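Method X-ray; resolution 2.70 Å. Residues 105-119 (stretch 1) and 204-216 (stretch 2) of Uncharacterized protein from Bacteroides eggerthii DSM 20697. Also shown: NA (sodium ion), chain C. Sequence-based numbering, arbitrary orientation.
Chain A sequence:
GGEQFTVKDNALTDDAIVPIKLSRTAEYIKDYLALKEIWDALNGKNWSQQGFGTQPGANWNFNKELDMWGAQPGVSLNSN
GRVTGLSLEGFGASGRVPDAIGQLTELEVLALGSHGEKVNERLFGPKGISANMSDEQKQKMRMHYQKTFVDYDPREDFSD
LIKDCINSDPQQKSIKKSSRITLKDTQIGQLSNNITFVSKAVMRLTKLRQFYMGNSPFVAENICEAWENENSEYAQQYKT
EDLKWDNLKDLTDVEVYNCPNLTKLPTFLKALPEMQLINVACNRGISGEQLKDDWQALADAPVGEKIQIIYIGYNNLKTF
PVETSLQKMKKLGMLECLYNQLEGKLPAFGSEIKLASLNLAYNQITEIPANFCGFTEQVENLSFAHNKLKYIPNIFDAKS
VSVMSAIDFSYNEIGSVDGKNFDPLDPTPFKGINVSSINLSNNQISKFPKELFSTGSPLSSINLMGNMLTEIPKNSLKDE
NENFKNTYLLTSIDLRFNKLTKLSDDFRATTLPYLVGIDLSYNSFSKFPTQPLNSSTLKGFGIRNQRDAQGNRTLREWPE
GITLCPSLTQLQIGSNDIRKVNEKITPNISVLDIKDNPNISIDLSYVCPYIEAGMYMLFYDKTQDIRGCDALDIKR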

# COMPACT_ATOMS: atom_id res chain seq x y z
N THR A 105 -2.14 -26.31 25.22
CA THR A 105 -1.64 -27.05 24.05
C THR A 105 -2.64 -27.12 22.87
O THR A 105 -2.25 -27.47 21.76
CB THR A 105 -1.23 -28.45 24.47
OG1 THR A 105 -2.30 -29.09 25.18
CG2 THR A 105 0.06 -28.44 25.28
N GLU A 106 -3.91 -26.73 23.10
CA GLU A 106 -4.91 -26.77 22.03
C GLU A 106 -4.97 -25.45 21.30
O GLU A 106 -5.76 -25.31 20.36
CB GLU A 106 -6.31 -27.15 22.57
CG GLU A 106 -6.38 -28.55 23.16
CD GLU A 106 -5.69 -29.65 22.36
OE1 GLU A 106 -5.98 -29.75 21.14
OE2 GLU A 106 -4.87 -30.40 22.94
N LEU A 107 -4.12 -24.49 21.74
CA LEU A 107 -4.00 -23.13 21.21
C LEU A 107 -3.57 -23.14 19.75
O LEU A 107 -2.55 -23.76 19.40
CB LEU A 107 -2.98 -22.37 22.07
CG LEU A 107 -3.13 -20.88 22.31
CD1 LEU A 107 -4.51 -20.50 22.74
CD2 LEU A 107 -2.19 -20.46 23.40
N GLU A 108 -4.40 -22.51 18.88
CA GLU A 108 -4.17 -22.34 17.44
C GLU A 108 -3.78 -20.90 17.16
O GLU A 108 -2.90 -20.66 16.36
CB GLU A 108 -5.42 -22.71 16.62
CG GLU A 108 -5.70 -24.19 16.44
CD GLU A 108 -6.96 -24.48 15.63
OE1 GLU A 108 -7.14 -23.85 14.56
OE2 GLU A 108 -7.77 -25.34 16.06
N VAL A 109 -4.41 -19.93 17.84
CA VAL A 109 -4.09 -18.51 17.65
C VAL A 109 -3.66 -17.90 18.99
O VAL A 109 -4.19 -18.25 20.03
CB VAL A 109 -5.24 -17.70 16.98
CG1 VAL A 109 -5.63 -18.32 15.62
CG2 VAL A 109 -6.47 -17.58 17.88
N LEU A 110 -2.66 -17.01 18.94
CA LEU A 110 -2.12 -16.30 20.10
C LEU A 110 -1.65 -14.89 19.73
O LEU A 110 -0.81 -14.74 18.84
CB LEU A 110 -0.95 -17.09 20.69
CG LEU A 110 -0.22 -16.51 21.90
CD1 LEU A 110 -1.13 -16.44 23.16
CD2 LEU A 110 1.01 -17.34 22.20
N ALA A 111 -2.20 -13.86 20.42
CA ALA A 111 -1.80 -12.45 20.23
C ALA A 111 -1.45 -11.80 21.58
O ALA A 111 -2.24 -11.85 22.54
CB ALA A 111 -2.89 -11.65 19.54
N LEU A 112 -0.24 -11.23 21.65
CA LEU A 112 0.27 -10.51 22.82
C LEU A 112 0.22 -9.02 22.54
O LEU A 112 0.53 -8.19 23.38
CB LEU A 112 1.72 -10.95 23.16
CG LEU A 112 1.98 -12.45 23.37
CD1 LEU A 112 3.42 -12.67 23.69
CD2 LEU A 112 1.10 -13.05 24.44
N GLY A 113 -0.18 -8.72 21.32
CA GLY A 113 -0.30 -7.38 20.78
C GLY A 113 -0.32 -7.51 19.29
O GLY A 113 -0.09 -8.61 18.79
N SER A 114 -0.63 -6.43 18.56
CA SER A 114 -0.70 -6.47 17.10
C SER A 114 -0.66 -5.09 16.51
O SER A 114 -0.79 -4.10 17.25
CB SER A 114 -1.98 -7.15 16.63
OG SER A 114 -3.07 -6.26 16.73
N HIS A 115 -0.57 -5.02 15.16
CA HIS A 115 -0.61 -3.76 14.42
C HIS A 115 -2.01 -3.15 14.53
O HIS A 115 -2.14 -1.93 14.43
CB HIS A 115 -0.16 -3.91 12.96
CG HIS A 115 -1.04 -4.76 12.10
ND1 HIS A 115 -0.74 -6.08 11.85
CD2 HIS A 115 -2.15 -4.42 11.40
CE1 HIS A 115 -1.69 -6.51 11.03
NE2 HIS A 115 -2.57 -5.54 10.74
N GLY A 116 -3.02 -4.00 14.83
CA GLY A 116 -4.41 -3.59 15.02
C GLY A 116 -4.57 -2.58 16.14
O GLY A 116 -5.37 -1.65 16.02
N GLU A 117 -3.78 -2.71 17.20
CA GLU A 117 -3.82 -1.82 18.37
C GLU A 117 -3.49 -0.36 18.02
O GLU A 117 -4.06 0.55 18.64
CB GLU A 117 -2.86 -2.33 19.44
CG GLU A 117 -3.34 -3.62 20.09
CD GLU A 117 -2.36 -4.22 21.07
OE1 GLU A 117 -1.16 -4.34 20.71
OE2 GLU A 117 -2.78 -4.58 22.20
N LYS A 118 -2.66 -0.14 16.98
CA LYS A 118 -2.30 1.20 16.51
C LYS A 118 -3.46 1.84 15.73
O LYS A 118 -3.48 3.06 15.60
CB LYS A 118 -1.01 1.19 15.64
CG LYS A 118 0.33 1.03 16.41
CD LYS A 118 0.60 2.10 17.50
CE LYS A 118 0.56 1.47 18.88
NZ LYS A 118 0.35 2.44 19.97
N VAL A 119 -4.40 1.02 15.19
CA VAL A 119 -5.55 1.52 14.40
C VAL A 119 -6.90 1.16 15.07
O VAL A 119 -7.94 1.14 14.41
CB VAL A 119 -5.54 1.06 12.90
CG1 VAL A 119 -4.38 1.69 12.14
CG2 VAL A 119 -5.53 -0.46 12.76
N ARG A 204 5.83 -25.56 23.35
CA ARG A 204 4.96 -26.67 23.72
C ARG A 204 3.66 -26.61 22.92
O ARG A 204 3.05 -27.66 22.69
CB ARG A 204 4.68 -26.65 25.23
CG ARG A 204 4.23 -28.01 25.77
CD ARG A 204 4.37 -28.04 27.26
NE ARG A 204 3.97 -29.32 27.85
CZ ARG A 204 2.75 -29.59 28.30
NH1 ARG A 204 1.79 -28.69 28.23
NH2 ARG A 204 2.49 -30.78 28.84
N LEU A 205 3.26 -25.41 22.45
CA LEU A 205 2.02 -25.19 21.69
C LEU A 205 2.23 -25.62 20.24
O LEU A 205 2.28 -24.78 19.33
CB LEU A 205 1.57 -23.72 21.80
CG LEU A 205 1.70 -23.05 23.19
CD1 LEU A 205 1.44 -21.58 23.11
CD2 LEU A 205 0.84 -23.73 24.24
N THR A 206 2.34 -26.93 20.02
CA THR A 206 2.63 -27.53 18.71
C THR A 206 1.45 -27.37 17.73
O THR A 206 1.64 -27.67 16.55
CB THR A 206 3.01 -29.03 18.86
OG1 THR A 206 1.93 -29.77 19.42
CG2 THR A 206 4.29 -29.24 19.69
N LYS A 207 0.28 -26.87 18.19
CA LYS A 207 -0.89 -26.69 17.32
C LYS A 207 -1.04 -25.22 16.89
O LYS A 207 -1.92 -24.91 16.08
CB LYS A 207 -2.18 -27.19 18.00
CG LYS A 207 -2.15 -28.67 18.33
CD LYS A 207 -3.51 -29.25 18.60
CE LYS A 207 -3.36 -30.70 18.99
NZ LYS A 207 -4.65 -31.43 18.97
N LEU A 208 -0.15 -24.32 17.40
CA LEU A 208 -0.14 -22.88 17.13
C LEU A 208 -0.02 -22.61 15.64
O LEU A 208 0.86 -23.16 14.99
CB LEU A 208 1.00 -22.18 17.91
CG LEU A 208 0.86 -20.69 18.21
CD1 LEU A 208 -0.40 -20.40 19.06
CD2 LEU A 208 2.09 -20.14 18.91
N ARG A 209 -0.95 -21.83 15.09
CA ARG A 209 -1.02 -21.44 13.68
C ARG A 209 -0.61 -19.98 13.48
O ARG A 209 0.13 -19.67 12.54
CB ARG A 209 -2.43 -21.64 13.15
CG ARG A 209 -2.94 -23.04 13.33
CD ARG A 209 -4.30 -23.11 12.71
NE ARG A 209 -4.94 -24.41 12.92
CZ ARG A 209 -4.75 -25.46 12.13
NH1 ARG A 209 -3.95 -25.38 11.08
NH2 ARG A 209 -5.37 -26.60 12.39
N GLN A 210 -1.06 -19.09 14.39
CA GLN A 210 -0.75 -17.65 14.33
C GLN A 210 -0.17 -17.15 15.67
O GLN A 210 -0.76 -17.37 16.74
CB GLN A 210 -2.00 -16.83 13.95
CG GLN A 210 -2.77 -17.40 12.76
CD GLN A 210 -2.99 -16.41 11.66
OE1 GLN A 210 -2.70 -15.21 11.79
NE2 GLN A 210 -3.51 -16.90 10.54
N PHE A 211 1.01 -16.48 15.61
CA PHE A 211 1.64 -15.91 16.78
C PHE A 211 1.97 -14.45 16.50
O PHE A 211 2.86 -14.15 15.71
CB PHE A 211 2.88 -16.72 17.20
CG PHE A 211 3.56 -16.33 18.49
CD1 PHE A 211 2.88 -15.61 19.47
CD2 PHE A 211 4.86 -16.72 18.75
CE1 PHE A 211 3.52 -15.24 20.66
CE2 PHE A 211 5.50 -16.36 19.95
CZ PHE A 211 4.81 -15.64 20.90
N TYR A 212 1.23 -13.54 17.13
CA TYR A 212 1.37 -12.08 16.97
C TYR A 212 1.81 -11.40 18.24
O TYR A 212 1.38 -11.76 19.35
CB TYR A 212 0.03 -11.46 16.54
CG TYR A 212 -0.26 -11.45 15.05
CD1 TYR A 212 -0.28 -12.63 14.31
CD2 TYR A 212 -0.64 -10.28 14.40
CE1 TYR A 212 -0.57 -12.63 12.94
CE2 TYR A 212 -0.94 -10.26 13.04
CZ TYR A 212 -0.90 -11.44 12.31
OH TYR A 212 -1.20 -11.44 10.97
N MSE A 213 2.68 -10.42 18.08
CA MSE A 213 3.10 -9.56 19.17
C MSE A 213 3.45 -8.21 18.59
O MSE A 213 3.87 -8.11 17.43
CB MSE A 213 4.23 -10.14 20.05
CG MSE A 213 5.60 -10.27 19.41
SE MSE A 213 6.55 -11.78 20.27
CE MSE A 213 6.15 -13.10 18.85
N GLY A 214 3.22 -7.18 19.39
CA GLY A 214 3.52 -5.83 18.97
C GLY A 214 3.33 -4.78 20.03
O GLY A 214 2.58 -4.97 20.98
N ASN A 215 4.04 -3.65 19.85
CA ASN A 215 4.02 -2.42 20.66
C ASN A 215 4.46 -2.72 22.11
O ASN A 215 3.96 -2.12 23.05
CB ASN A 215 2.64 -1.77 20.57
CG ASN A 215 2.06 -1.80 19.18
OD1 ASN A 215 2.55 -1.13 18.27
ND2 ASN A 215 1.09 -2.67 18.95
N SER A 216 5.44 -3.64 22.25
CA SER A 216 5.99 -4.14 23.50
C SER A 216 7.38 -3.62 23.77
O SER A 216 8.15 -3.45 22.83
CB SER A 216 6.03 -5.67 23.50
OG SER A 216 4.76 -6.26 23.75
NA NA C . -2.95 -2.90 24.47

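Residues 105-119 and 204-216 lie side by side as neighboring parallel segments, joined at their center by strands 109-111 and 210-214, whose directions differ by 4°; together they bury 1190 Å² of surface. At the start of stretch 1, Thr105 packs its methyl CG2 3.4 Å from Arg204 NH1, while its carbonyl O lies 3.6 Å from Lys207 CG. Glu106 points its CA-to-CB bond away, but chi1 and chi2, both m, fold the chain back so that OE1 accepts a hydrogen bond from Lys207 NZ at 3.0 Å. This is a salt bridge, made possible by the extended Lys207 side chain, t from chi2 to chi4, which reaches across from the type I turn Leu205-Leu208. Leu107 is buried and starts the apolar layer: its CD2 is 3.8 Å from Leu205 CD1, and its CG is 4.3 Å from Leu208 CD1. Its carbonyl O receives a CA-H...O contact from Leu208 CA at 3.4 Å.

Glu108 is the polar residue just before strand 109-111. Its carbonyl O accepts two hydrogen bonds, from Arg209 N at 2.6 Å and Gln210 N at 3.1 Å, and its carboxylate OE1 takes a third from Arg209 NE at 2.8 Å. The last is a salt bridge that meets the guanidinium at its edge, near its plane, where the N-H group points. Beyond it the parallel ladder alternates regularly: Leu110 N donates to Gln210 O at 2.9 Å, Tyr212 N to Leu110 O at 2.9 Å, and Leu112 N to Tyr212 O at 2.9 Å. Val109, Ala111, Gln210 and Tyr212 share one face of the sheet; Val109 CG1 lies 4.1 Å from Gln210 CG, and the small Ala111 sets its CB 4.2 Å from Tyr212 CB. Leu110 and Phe211 occupy the other face. There Leu110 packs against apolar neighbors, with CB 3.7 Å from Leu208 CD1 and CD2 3.6 Å from Phe211 CE1. Leu112 adds to this packing, its CD1 meeting the Phe211 ring at the edge, 4.0 Å from CE1, and its CB 4.1 Å from CB of Met213, a selenomethionine.

Gly113 suits the close approach to Gly214, because a CB here would point toward stretch 2 and lie 2.3 Å from Gly214 O, a clash. Ser114 and His115 border the edge of the Tyr212 ring, with Ser114 CB 4.1 Å from Tyr212 CD2 and His115 CE1 4.3 Å from Tyr212 CE2. Asn215 closes the contact: its ND2 donates to Ser114 O at 2.9 Å and, weakly, to Glu117 OE1 at 3.3 Å. The same Glu117 OE1 accepts from Ser114 N at 3.0 Å, so one carboxylate oxygen is shared by a backbone N-H of its own stretch and, weakly, by the Asn215 amide, while Glu117 OE2 binds the sodium ion NA at 2.8 Å. Finally, Lys118 brings its CE to 3.3 Å from Asn215 OD1; Val119 is out of reach.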